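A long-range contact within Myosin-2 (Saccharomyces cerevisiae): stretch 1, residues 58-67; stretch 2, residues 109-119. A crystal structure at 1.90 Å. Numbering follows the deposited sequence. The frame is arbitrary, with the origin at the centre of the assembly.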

ATOM      1  N   LEU A  58     -21.651  -6.925   7.188  1.00 34.71           N
ATOM      2  CA  LEU A  58     -22.116  -5.546   7.298  1.00 34.38           C
ATOM      3  C   LEU A  58     -23.162  -5.220   6.245  1.00 35.71           C
ATOM      4  O   LEU A  58     -24.151  -4.554   6.530  1.00 37.01           O
ATOM      5  CB  LEU A  58     -20.932  -4.573   7.149  1.00 30.19           C
ATOM      6  CG  LEU A  58     -19.892  -4.611   8.270  1.00 34.14           C
ATOM      7  CD1 LEU A  58     -18.689  -3.681   7.935  1.00 28.48           C
ATOM      8  CD2 LEU A  58     -20.508  -4.211   9.587  1.00 35.13           C
ATOM      9  N   ILE A  59     -22.913  -5.679   5.027  1.00 33.15           N
ATOM     10  CA  ILE A  59     -23.836  -5.462   3.913  1.00 33.78           C
ATOM     11  C   ILE A  59     -25.204  -6.089   4.192  1.00 38.48           C
ATOM     12  O   ILE A  59     -26.261  -5.492   3.906  1.00 38.56           O
ATOM     13  CB  ILE A  59     -23.222  -6.024   2.585  1.00 28.82           C
ATOM     14  CG1 ILE A  59     -22.084  -5.090   2.118  1.00 32.58           C
ATOM     15  CG2 ILE A  59     -24.285  -6.161   1.488  1.00 33.05           C
ATOM     16  CD1 ILE A  59     -21.120  -5.748   1.083  1.00 37.54           C
ATOM     17  N   ILE A  60     -25.213  -7.281   4.772  1.00 40.25           N
ATOM     18  CA  ILE A  60     -26.501  -7.926   5.054  1.00 40.41           C
ATOM     19  C   ILE A  60     -27.274  -7.121   6.098  1.00 41.41           C
ATOM     20  O   ILE A  60     -28.461  -6.812   5.920  1.00 45.66           O
ATOM     21  CB  ILE A  60     -26.307  -9.357   5.529  1.00 40.24           C
ATOM     22  CG1 ILE A  60     -25.810 -10.193   4.351  1.00 45.33           C
ATOM     23  CG2 ILE A  60     -27.618  -9.920   6.094  1.00 45.01           C
ATOM     24  CD1 ILE A  60     -25.091 -11.455   4.736  1.00 50.26           C
ATOM     25  N   VAL A  61     -26.591  -6.787   7.184  1.00 35.65           N
ATOM     26  CA  VAL A  61     -27.181  -6.012   8.266  1.00 40.97           C
ATOM     27  C   VAL A  61     -27.695  -4.685   7.751  1.00 40.98           C
ATOM     28  O   VAL A  61     -28.837  -4.319   8.016  1.00 43.95           O
ATOM     29  CB  VAL A  61     -26.175  -5.735   9.399  1.00 40.50           C
ATOM     30  CG1 VAL A  61     -26.735  -4.681  10.357  1.00 40.10           C
ATOM     31  CG2 VAL A  61     -25.830  -7.018  10.119  1.00 37.62           C
ATOM     32  N   LEU A  62     -26.849  -3.974   7.016  1.00 37.91           N
ATOM     33  CA  LEU A  62     -27.179  -2.645   6.500  1.00 38.32           C
ATOM     34  C   LEU A  62     -28.413  -2.654   5.640  1.00 41.18           C
ATOM     35  O   LEU A  62     -29.354  -1.857   5.810  1.00 41.35           O
ATOM     36  CB  LEU A  62     -26.002  -2.093   5.673  1.00 36.82           C
ATOM     37  CG  LEU A  62     -26.252  -0.722   5.023  1.00 42.63           C
ATOM     38  CD1 LEU A  62     -26.643   0.294   6.064  1.00 41.78           C
ATOM     39  CD2 LEU A  62     -25.002  -0.206   4.259  1.00 41.24           C
ATOM     40  N   SER A  63     -28.410  -3.565   4.688  1.00 40.20           N
ATOM     41  CA  SER A  63     -29.524  -3.629   3.778  1.00 46.61           C
ATOM     42  C   SER A  63     -30.808  -4.036   4.491  1.00 49.76           C
ATOM     43  O   SER A  63     -31.894  -3.577   4.104  1.00 46.31           O
ATOM     44  CB  SER A  63     -29.210  -4.570   2.620  1.00 56.73           C
ATOM     45  OG  SER A  63     -28.897  -5.859   3.069  1.00 63.00           O
ATOM     46  N   GLU A  64     -30.717  -4.866   5.534  1.00 45.76           N
ATOM     47  CA  GLU A  64     -31.945  -5.248   6.242  1.00 46.57           C
ATOM     48  C   GLU A  64     -32.485  -4.031   6.977  1.00 46.46           C
ATOM     49  O   GLU A  64     -33.702  -3.806   7.013  1.00 51.39           O
ATOM     50  CB  GLU A  64     -31.722  -6.398   7.227  1.00 49.38           C
ATOM     51  CG  GLU A  64     -31.597  -7.729   6.573  1.00 51.33           C
ATOM     52  CD  GLU A  64     -32.817  -8.070   5.749  1.00 54.84           C
ATOM     53  OE1 GLU A  64     -33.938  -8.004   6.287  1.00 59.05           O
ATOM     54  OE2 GLU A  64     -32.654  -8.393   4.558  1.00 53.58           O
ATOM     55  N   MET A  65     -31.576  -3.237   7.553  1.00 44.06           N
ATOM     56  CA  MET A  65     -32.003  -2.001   8.201  1.00 48.90           C
ATOM     57  C   MET A  65     -32.737  -1.087   7.214  1.00 55.06           C
ATOM     58  O   MET A  65     -33.811  -0.547   7.525  1.00 52.74           O
ATOM     59  CB  MET A  65     -30.810  -1.278   8.803  1.00 49.14           C
ATOM     60  CG  MET A  65     -30.323  -1.893  10.089  1.00 47.41           C
ATOM     61  SD  MET A  65     -28.848  -1.003  10.624  1.00 46.07           S
ATOM     62  CE  MET A  65     -28.532  -1.805  12.192  1.00 42.86           C
ATOM     63  N   TRP A  66     -32.175  -0.925   6.016  1.00 50.21           N
ATOM     64  CA  TRP A  66     -32.862  -0.118   5.005  1.00 49.79           C
ATOM     65  C   TRP A  66     -34.206  -0.708   4.619  1.00 53.17           C
ATOM     66  O   TRP A  66     -35.194   0.015   4.550  1.00 53.95           O
ATOM     67  CB  TRP A  66     -32.010   0.044   3.761  1.00 48.30           C
ATOM     68  CG  TRP A  66     -30.857   0.918   4.004  1.00 48.09           C
ATOM     69  CD1 TRP A  66     -30.692   1.796   5.038  1.00 49.08           C
ATOM     70  CD2 TRP A  66     -29.679   0.998   3.212  1.00 44.62           C
ATOM     71  NE1 TRP A  66     -29.483   2.422   4.926  1.00 45.72           N
ATOM     72  CE2 TRP A  66     -28.841   1.953   3.812  1.00 42.63           C
ATOM     73  CE3 TRP A  66     -29.262   0.365   2.041  1.00 40.89           C
ATOM     74  CZ2 TRP A  66     -27.612   2.295   3.287  1.00 43.55           C
ATOM     75  CZ3 TRP A  66     -28.017   0.685   1.526  1.00 40.06           C
ATOM     76  CH2 TRP A  66     -27.208   1.653   2.147  1.00 45.66           C
ATOM     77  N   ARG A  67     -34.233  -2.012   4.358  1.00 52.95           N
ATOM     78  CA  ARG A  67     -35.473  -2.702   3.997  1.00 52.43           C
ATOM     79  C   ARG A  67     -36.596  -2.453   5.004  1.00 51.81           C
ATOM     80  O   ARG A  67     -37.783  -2.357   4.641  1.00 52.46           O
ATOM     81  CB  ARG A  67     -35.192  -4.196   3.872  1.00 54.18           C
ATOM     82  CG  ARG A  67     -36.418  -5.056   3.711  1.00 60.59           C
ATOM     83  CD  ARG A  67     -36.091  -6.474   4.084  1.00 65.00           C
ATOM     84  NE  ARG A  67     -37.295  -7.284   4.036  1.00 75.61           N
ATOM     85  CZ  ARG A  67     -37.395  -8.504   4.540  1.00 82.01           C
ATOM     86  NH1 ARG A  67     -36.347  -9.061   5.142  1.00 80.45           N
ATOM     87  NH2 ARG A  67     -38.551  -9.158   4.442  1.00 89.00           N
ATOM     88  N   ARG A 109     -13.097  -1.833   0.142  1.00 28.34           N
ATOM     89  CA  ARG A 109     -13.466  -1.809  -1.280  1.00 26.59           C
ATOM     90  C   ARG A 109     -14.790  -2.544  -1.501  1.00 31.65           C
ATOM     91  O   ARG A 109     -15.612  -2.151  -2.353  1.00 30.53           O
ATOM     92  CB  ARG A 109     -12.379  -2.449  -2.163  1.00 31.13           C
ATOM     93  CG  ARG A 109     -12.695  -2.344  -3.650  1.00 35.84           C
ATOM     94  CD  ARG A 109     -12.779  -0.871  -4.079  1.00 38.11           C
ATOM     95  NE  ARG A 109     -12.874  -0.726  -5.543  1.00 34.34           N
ATOM     96  CZ  ARG A 109     -13.026   0.452  -6.162  1.00 32.34           C
ATOM     97  NH1 ARG A 109     -13.129   1.591  -5.437  1.00 31.68           N
ATOM     98  NH2 ARG A 109     -13.113   0.485  -7.496  1.00 37.61           N
ATOM     99  N   GLU A 110     -14.996  -3.633  -0.767  1.00 29.41           N
ATOM    100  CA  GLU A 110     -16.241  -4.392  -0.981  1.00 28.72           C
ATOM    101  C   GLU A 110     -17.446  -3.550  -0.495  1.00 31.88           C
ATOM    102  O   GLU A 110     -18.506  -3.543  -1.099  1.00 32.09           O
ATOM    103  CB  GLU A 110     -16.182  -5.727  -0.226  1.00 31.63           C
ATOM    104  CG  GLU A 110     -17.434  -6.608  -0.382  1.00 33.56           C
ATOM    105  CD  GLU A 110     -17.393  -7.389  -1.686  1.00 42.62           C
ATOM    106  OE1 GLU A 110     -16.412  -7.227  -2.450  1.00 48.00           O
ATOM    107  OE2 GLU A 110     -18.325  -8.177  -1.917  1.00 43.55           O
ATOM    108  N   LEU A 111     -17.261  -2.834   0.609  1.00 32.69           N
ATOM    109  CA  LEU A 111     -18.312  -1.983   1.170  1.00 34.70           C
ATOM    110  C   LEU A 111     -18.631  -0.836   0.220  1.00 38.94           C
ATOM    111  O   LEU A 111     -19.789  -0.508  -0.034  1.00 35.92           O
ATOM    112  CB  LEU A 111     -17.874  -1.414   2.512  1.00 32.64           C
ATOM    113  CG  LEU A 111     -17.880  -2.390   3.686  1.00 33.74           C
ATOM    114  CD1 LEU A 111     -17.151  -1.805   4.923  1.00 35.41           C
ATOM    115  CD2 LEU A 111     -19.359  -2.781   4.026  1.00 29.51           C
ATOM    116  N   TYR A 112     -17.586  -0.207  -0.295  1.00 38.54           N
ATOM    117  CA  TYR A 112     -17.788   0.940  -1.161  1.00 35.76           C
ATOM    118  C   TYR A 112     -18.505   0.476  -2.405  1.00 39.23           C
ATOM    119  O   TYR A 112     -19.462   1.093  -2.875  1.00 42.43           O
ATOM    120  CB  TYR A 112     -16.432   1.618  -1.487  1.00 32.50           C
ATOM    121  CG  TYR A 112     -16.579   2.730  -2.512  1.00 36.55           C
ATOM    122  CD1 TYR A 112     -17.132   3.963  -2.153  1.00 36.39           C
ATOM    123  CD2 TYR A 112     -16.209   2.538  -3.838  1.00 40.84           C
ATOM    124  CE1 TYR A 112     -17.316   4.978  -3.099  1.00 33.33           C
ATOM    125  CE2 TYR A 112     -16.353   3.560  -4.789  1.00 40.53           C
ATOM    126  CZ  TYR A 112     -16.922   4.775  -4.416  1.00 39.11           C
ATOM    127  OH  TYR A 112     -17.058   5.793  -5.348  1.00 41.19           O
ATOM    128  N   SER A 113     -18.083  -0.677  -2.910  1.00 39.36           N
ATOM    129  CA  SER A 113     -18.675  -1.213  -4.116  1.00 36.87           C
ATOM    130  C   SER A 113     -20.154  -1.538  -3.887  1.00 40.24           C
ATOM    131  O   SER A 113     -20.991  -1.364  -4.771  1.00 42.48           O
ATOM    132  CB  SER A 113     -17.902  -2.461  -4.582  1.00 39.64           C
ATOM    133  OG  SER A 113     -16.507  -2.118  -4.799  1.00 37.49           O
ATOM    134  N   PHE A 114     -20.467  -2.019  -2.696  1.00 34.07           N
ATOM    135  CA  PHE A 114     -21.868  -2.272  -2.393  1.00 33.56           C
ATOM    136  C   PHE A 114     -22.688  -0.979  -2.413  1.00 29.81           C
ATOM    137  O   PHE A 114     -23.799  -0.953  -2.911  1.00 37.60           O
ATOM    138  CB  PHE A 114     -22.047  -2.940  -1.032  1.00 31.46           C
ATOM    139  CG  PHE A 114     -23.502  -3.008  -0.641  1.00 30.99           C
ATOM    140  CD1 PHE A 114     -24.344  -3.851  -1.320  1.00 36.95           C
ATOM    141  CD2 PHE A 114     -24.028  -2.150   0.313  1.00 34.89           C
ATOM    142  CE1 PHE A 114     -25.724  -3.889  -1.030  1.00 41.95           C
ATOM    143  CE2 PHE A 114     -25.413  -2.187   0.613  1.00 36.97           C
ATOM    144  CZ  PHE A 114     -26.237  -3.051  -0.065  1.00 42.41           C
ATOM    145  N   VAL A 115     -22.153   0.077  -1.801  1.00 32.35           N
ATOM    146  CA  VAL A 115     -22.917   1.311  -1.670  1.00 39.13           C
ATOM    147  C   VAL A 115     -23.142   1.907  -3.051  1.00 38.71           C
ATOM    148  O   VAL A 115     -24.231   2.385  -3.358  1.00 37.85           O
ATOM    149  CB  VAL A 115     -22.206   2.305  -0.720  1.00 39.26           C
ATOM    150  CG1 VAL A 115     -22.917   3.646  -0.686  1.00 35.61           C
ATOM    151  CG2 VAL A 115     -22.167   1.694   0.684  1.00 35.84           C
ATOM    152  N   VAL A 116     -22.124   1.833  -3.903  1.00 36.12           N
ATOM    153  CA  VAL A 116     -22.269   2.293  -5.284  1.00 33.10           C
ATOM    154  C   VAL A 116     -23.357   1.508  -5.970  1.00 40.99           C
ATOM    155  O   VAL A 116     -24.202   2.065  -6.672  1.00 47.62           O
ATOM    156  CB  VAL A 116     -20.929   2.143  -6.072  1.00 41.20           C
ATOM    157  CG1 VAL A 116     -21.167   2.308  -7.586  1.00 41.14           C
ATOM    158  CG2 VAL A 116     -19.945   3.147  -5.553  1.00 39.58           C
ATOM    159  N   PHE A 117     -23.353   0.198  -5.737  1.00 40.02           N
ATOM    160  CA  PHE A 117     -24.360  -0.650  -6.338  1.00 42.26           C
ATOM    161  C   PHE A 117     -25.742  -0.270  -5.807  1.00 40.52           C
ATOM    162  O   PHE A 117     -26.731  -0.236  -6.566  1.00 39.88           O
ATOM    163  CB  PHE A 117     -24.068  -2.127  -6.049  1.00 47.03           C
ATOM    164  CG  PHE A 117     -25.264  -3.019  -6.215  1.00 53.52           C
ATOM    165  CD1 PHE A 117     -25.642  -3.463  -7.468  1.00 54.00           C
ATOM    166  CD2 PHE A 117     -26.025  -3.395  -5.119  1.00 55.44           C
ATOM    167  CE1 PHE A 117     -26.733  -4.276  -7.632  1.00 58.77           C
ATOM    168  CE2 PHE A 117     -27.136  -4.212  -5.277  1.00 61.99           C
ATOM    169  CZ  PHE A 117     -27.491  -4.653  -6.539  1.00 61.65           C
ATOM    170  N   ALA A 118     -25.823   0.012  -4.505  1.00 42.91           N
ATOM    171  CA  ALA A 118     -27.153   0.251  -3.890  1.00 42.99           C
ATOM    172  C   ALA A 118     -27.701   1.589  -4.365  1.00 41.81           C
ATOM    173  O   ALA A 118     -28.879   1.751  -4.596  1.00 42.46           O
ATOM    174  CB  ALA A 118     -27.049   0.233  -2.394  1.00 45.14           C
ATOM    175  N   LEU A 119     -26.815   2.567  -4.496  1.00 45.04           N
ATOM    176  CA  LEU A 119     -27.210   3.890  -4.962  1.00 45.00           C
ATOM    177  C   LEU A 119     -27.755   3.818  -6.374  1.00 47.33           C
ATOM    178  O   LEU A 119     -28.821   4.381  -6.685  1.00 48.57           O
ATOM    179  CB  LEU A 119     -26.007   4.851  -4.882  1.00 38.93           C
ATOM    180  CG  LEU A 119     -26.335   6.315  -5.172  1.00 43.37           C
ATOM    181  CD1 LEU A 119     -27.548   6.793  -4.360  1.00 42.34           C
ATOM    182  CD2 LEU A 119     -25.093   7.175  -4.888  1.00 38.60           C
TER

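Both stretches are helical, and they run in roughly the same direction: their N-to-C axes make an angle of 29°, with a closest approach of 11.0 Å. The backbones come nearest around Ile 59 and Leu 111, whose CA atoms lie 7.1 Å apart; farther along, the CA atoms of Ser 63 and Ala 118 are 8.9 Å apart. Within each helix, backbone hydrogen bonds link residue i+4 N to residue i O, such as Ser 63 N to Ile 59 O (3.0 Å). No hydrogen bond crosses between the stretches, so side-chain packing carries the contact.

Leu 58, Ile 59, Leu 62, Ser 63 and Trp 66 all point toward the second helix, with the recurrence every three or four residues, as in Ile 59, Leu 62 and Trp 66, that keeps side chains on one side of a helix. Ile 59 and Phe 114 form the centre. The branched side chain of Ile 59 meets the aromatic residue in two ways: CD1 lies 3.6 Å from Phe 114 CB, while CG2 sits over one face of the Phe 114 ring, 3.7 Å from its centroid, in a CH-pi contact. A methyl group suits this place because its weakly polarized hydrogens can approach the pi cloud.

Leu 62 approaches the same ring at its edge, CD2 to Phe 114 CE2 being 4.2 Å. Trp 66 extends the apolar surface, its CZ3 lying 4.0 Å from Phe 114 CE2 and 4.1 Å from Ala 118 CB; the small alanine contributes a single methyl to this large indole. Toward the start of both stretches, Leu 111 reaches across with its end: its CD1 is 3.9 Å from Leu 58 CD1, and its CD2 is 4.0 Å from Ile 59 CG1. Ser 63 fits here because its OG lies within hydrogen-bonding reach of carbonyls in its own helix, while its CB packs 4.3 Å from Phe 114 CZ.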